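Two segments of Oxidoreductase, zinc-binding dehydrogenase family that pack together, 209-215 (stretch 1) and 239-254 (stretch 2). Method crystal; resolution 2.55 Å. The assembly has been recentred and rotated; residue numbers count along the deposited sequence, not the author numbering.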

# COMPACT_ATOMS: atom_id res chain seq x y z
N ALA A 209 15.72 -6.57 -14.02
CA ALA A 209 15.84 -6.24 -12.61
C ALA A 209 16.65 -7.31 -11.89
O ALA A 209 16.63 -8.49 -12.27
CB ALA A 209 14.46 -6.11 -11.95
N ARG A 210 17.37 -6.89 -10.85
CA ARG A 210 18.12 -7.81 -10.01
C ARG A 210 17.19 -8.41 -8.97
O ARG A 210 16.49 -7.68 -8.26
CB ARG A 210 19.28 -7.08 -9.34
CG ARG A 210 20.19 -7.98 -8.51
CD ARG A 210 21.18 -7.15 -7.71
NE ARG A 210 21.99 -7.97 -6.81
CZ ARG A 210 22.77 -7.49 -5.85
NH1 ARG A 210 22.84 -6.18 -5.64
NH2 ARG A 210 23.47 -8.32 -5.09
N VAL A 211 17.17 -9.73 -8.88
CA VAL A 211 16.21 -10.46 -8.06
C VAL A 211 16.94 -11.05 -6.86
O VAL A 211 17.96 -11.73 -7.01
CB VAL A 211 15.51 -11.57 -8.87
CG1 VAL A 211 14.45 -12.26 -8.01
CG2 VAL A 211 14.89 -10.99 -10.13
N ILE A 212 16.41 -10.79 -5.67
CA ILE A 212 16.89 -11.39 -4.43
C ILE A 212 15.74 -12.22 -3.87
O ILE A 212 14.72 -11.68 -3.44
CB ILE A 212 17.34 -10.33 -3.41
CG1 ILE A 212 18.50 -9.51 -3.99
CG2 ILE A 212 17.76 -10.99 -2.10
CD1 ILE A 212 18.94 -8.35 -3.12
N ALA A 213 15.91 -13.54 -3.88
CA ALA A 213 14.88 -14.47 -3.44
C ALA A 213 15.14 -14.92 -2.01
O ALA A 213 16.29 -15.11 -1.60
CB ALA A 213 14.82 -15.68 -4.36
N VAL A 214 14.07 -15.10 -1.25
CA VAL A 214 14.13 -15.57 0.13
C VAL A 214 13.25 -16.80 0.24
O VAL A 214 12.02 -16.70 0.22
CB VAL A 214 13.69 -14.49 1.13
CG1 VAL A 214 13.70 -15.04 2.56
CG2 VAL A 214 14.58 -13.26 1.02
N THR A 215 13.88 -17.97 0.34
CA THR A 215 13.17 -19.23 0.47
C THR A 215 13.39 -19.83 1.85
O THR A 215 14.38 -19.55 2.52
CB THR A 215 13.62 -20.23 -0.61
OG1 THR A 215 12.87 -21.45 -0.48
CG2 THR A 215 15.11 -20.53 -0.47
N ASP A 239 15.47 -13.25 10.08
CA ASP A 239 16.87 -12.83 10.12
C ASP A 239 17.43 -12.46 8.76
O ASP A 239 18.64 -12.23 8.65
CB ASP A 239 17.74 -13.93 10.75
CG ASP A 239 17.81 -15.17 9.89
OD1 ASP A 239 16.89 -15.38 9.06
OD2 ASP A 239 18.78 -15.95 10.04
N PHE A 240 16.61 -12.38 7.71
CA PHE A 240 17.13 -12.09 6.38
C PHE A 240 17.28 -10.60 6.11
O PHE A 240 17.97 -10.22 5.16
CB PHE A 240 16.24 -12.71 5.30
CG PHE A 240 14.87 -12.10 5.19
CD1 PHE A 240 14.66 -10.97 4.42
CD2 PHE A 240 13.79 -12.67 5.85
CE1 PHE A 240 13.40 -10.41 4.31
CE2 PHE A 240 12.53 -12.11 5.75
CZ PHE A 240 12.33 -10.99 4.98
N ALA A 241 16.65 -9.74 6.93
CA ALA A 241 16.70 -8.31 6.68
C ALA A 241 18.14 -7.82 6.59
O ALA A 241 18.52 -7.13 5.63
CB ALA A 241 15.95 -7.56 7.78
N SER A 242 18.97 -8.18 7.57
CA SER A 242 20.37 -7.76 7.55
C SER A 242 21.12 -8.39 6.38
O SER A 242 22.03 -7.77 5.83
CB SER A 242 21.05 -8.12 8.87
OG SER A 242 21.09 -9.52 9.06
N ASP A 243 20.76 -9.62 6.00
CA ASP A 243 21.43 -10.27 4.88
C ASP A 243 21.16 -9.54 3.57
O ASP A 243 22.03 -9.52 2.69
CB ASP A 243 20.98 -11.73 4.77
CG ASP A 243 21.43 -12.56 5.95
OD1 ASP A 243 22.61 -12.97 5.98
OD2 ASP A 243 20.61 -12.82 6.86
N VAL A 244 19.98 -8.96 3.41
CA VAL A 244 19.68 -8.19 2.20
C VAL A 244 20.46 -6.89 2.20
O VAL A 244 21.11 -6.53 1.20
CB VAL A 244 18.17 -7.95 2.07
CG1 VAL A 244 17.86 -7.17 0.79
CG2 VAL A 244 17.41 -9.27 2.08
N ARG A 245 20.42 -6.15 3.31
CA ARG A 245 21.21 -4.93 3.42
C ARG A 245 22.69 -5.21 3.20
O ARG A 245 23.43 -4.32 2.77
CB ARG A 245 20.99 -4.28 4.79
N LYS A 246 23.13 -6.44 3.48
CA LYS A 246 24.51 -6.82 3.19
C LYS A 246 24.71 -7.10 1.70
O LYS A 246 25.70 -6.66 1.11
CB LYS A 246 24.89 -8.06 4.01
CG LYS A 246 25.72 -7.75 5.24
CD LYS A 246 25.78 -8.94 6.18
CE LYS A 246 26.74 -8.68 7.33
NZ LYS A 246 26.60 -9.69 8.41
N ARG A 247 23.77 -7.81 1.08
CA ARG A 247 23.87 -8.13 -0.34
C ARG A 247 23.51 -6.95 -1.24
O ARG A 247 23.72 -7.04 -2.46
CB ARG A 247 22.98 -9.32 -0.68
CG ARG A 247 23.51 -10.65 -0.17
CD ARG A 247 22.58 -11.80 -0.52
NE ARG A 247 23.19 -13.10 -0.26
CZ ARG A 247 23.26 -13.68 0.93
NH1 ARG A 247 22.76 -13.07 2.00
NH2 ARG A 247 23.84 -14.86 1.06
N THR A 248 22.97 -5.87 -0.68
CA THR A 248 22.61 -4.68 -1.45
C THR A 248 23.49 -3.49 -1.12
O THR A 248 23.10 -2.34 -1.37
CB THR A 248 21.14 -4.32 -1.22
OG1 THR A 248 20.92 -4.05 0.17
CG2 THR A 248 20.23 -5.47 -1.66
N GLN A 249 24.68 -3.73 -0.56
CA GLN A 249 25.61 -2.66 -0.19
C GLN A 249 24.96 -1.70 0.80
O GLN A 249 25.20 -0.49 0.77
CB GLN A 249 26.10 -1.91 -1.43
CG GLN A 249 26.70 -2.81 -2.51
CD GLN A 249 25.66 -3.35 -3.47
OE1 GLN A 249 24.72 -2.65 -3.84
NE2 GLN A 249 25.82 -4.60 -3.87
N GLY A 250 24.14 -2.24 1.70
CA GLY A 250 23.48 -1.43 2.71
C GLY A 250 22.44 -0.47 2.20
O GLY A 250 21.96 0.36 2.97
N ALA A 251 22.07 -0.56 0.92
CA ALA A 251 21.11 0.37 0.34
C ALA A 251 19.67 -0.08 0.51
O ALA A 251 18.77 0.76 0.62
CB ALA A 251 21.40 0.57 -1.15
N GLY A 252 19.43 -1.39 0.54
CA GLY A 252 18.07 -1.90 0.56
C GLY A 252 17.59 -2.24 -0.84
O GLY A 252 18.34 -2.20 -1.82
N VAL A 253 16.31 -2.58 -0.93
CA VAL A 253 15.69 -2.93 -2.19
C VAL A 253 14.70 -1.85 -2.59
O VAL A 253 14.18 -1.10 -1.75
CB VAL A 253 15.00 -4.31 -2.14
CG1 VAL A 253 16.02 -5.41 -1.91
CG2 VAL A 253 13.93 -4.33 -1.05
N ASP A 254 14.44 -1.76 -3.89
CA ASP A 254 13.49 -0.78 -4.41
C ASP A 254 12.06 -1.25 -4.24
O ASP A 254 11.18 -0.46 -3.89
CB ASP A 254 13.79 -0.49 -5.88
CG ASP A 254 15.18 0.06 -6.10
OD1 ASP A 254 16.12 -0.74 -6.30
OD2 ASP A 254 15.35 1.30 -6.08

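Strand 210-215 lies against helix 240-247 and the loop that follows it. The two axes approach to 10.7 Å and run nearly antiparallel, at 159°, so a walk forward along the helix meets the strand from its C-terminal end back toward its start. Because side chains alternate along a strand, Arg210, Ile212 and Val214 point their CA-to-CB bonds toward stretch 2, while Val211, Ala213 and Thr215 are out of its reach.

Phe240 opens the contact. Its CA lies 7.8 Å from the CA of Val214, and its chi1 of 68° (p) sets the ring so that Val214 CG1 sits over one face, 4.1 Å from Phe240 CD2. A flat aromatic ring offers a broad apolar surface, and a branched valine methyl fits against it.

One helical turn later comes Val244, whose N donates the helical hydrogen bond to Phe240 O (2.9 Å). Its CA-to-CB bond points sideways, yet Val244 CG1 still comes within 4.2 Å of Ile212 CD1. Ile212, with chi1 m and chi2 t, extends its terminal methyl far enough to touch three residues of stretch 2, and it has the largest area covered in this contact.

At Arg247 the backbone matters more than the side chain. The CB points toward the strand, but the end of the side chain leads away, and Arg247 NH1 makes a long salt bridge with Asp243 OD1 (4.0 Å). Its carbonyl, near the end of the helix, accepts a hydrogen bond from stretch 1, Arg210 NH2 to Arg247 O at 2.9 Å. Arg210 suits its place: its long chain, with chi1 to chi3 all t, carries a charged donor group from the strand to a carbonyl acceptor.

Thr248 is the first residue to leave helical angles, and its two side-chain branches face different tasks. Thr248 CG2 packs 3.5 Å from Ile212 CD1, whereas the hydroxyl ties the chain together locally: Thr248 OG1 donates to Val244 O (2.7 Å) and accepts from Gly252 N (3.1 Å).

A type I' turn from Thr248 to Ala251 then reverses the chain, closed by Ala251 N to Thr248 O (3.1 Å). Gly250 has a positive phi, which favours glycine; at Gly252 a CB would be jammed against the preceding carbonyl oxygen. Beyond the turn, the CA-to-CB bond of Val253 points toward the strand, and Val253 CG1 reaches Ile212 CD1 at 4.3 Å, adding another apolar neighbour to the isoleucine tip.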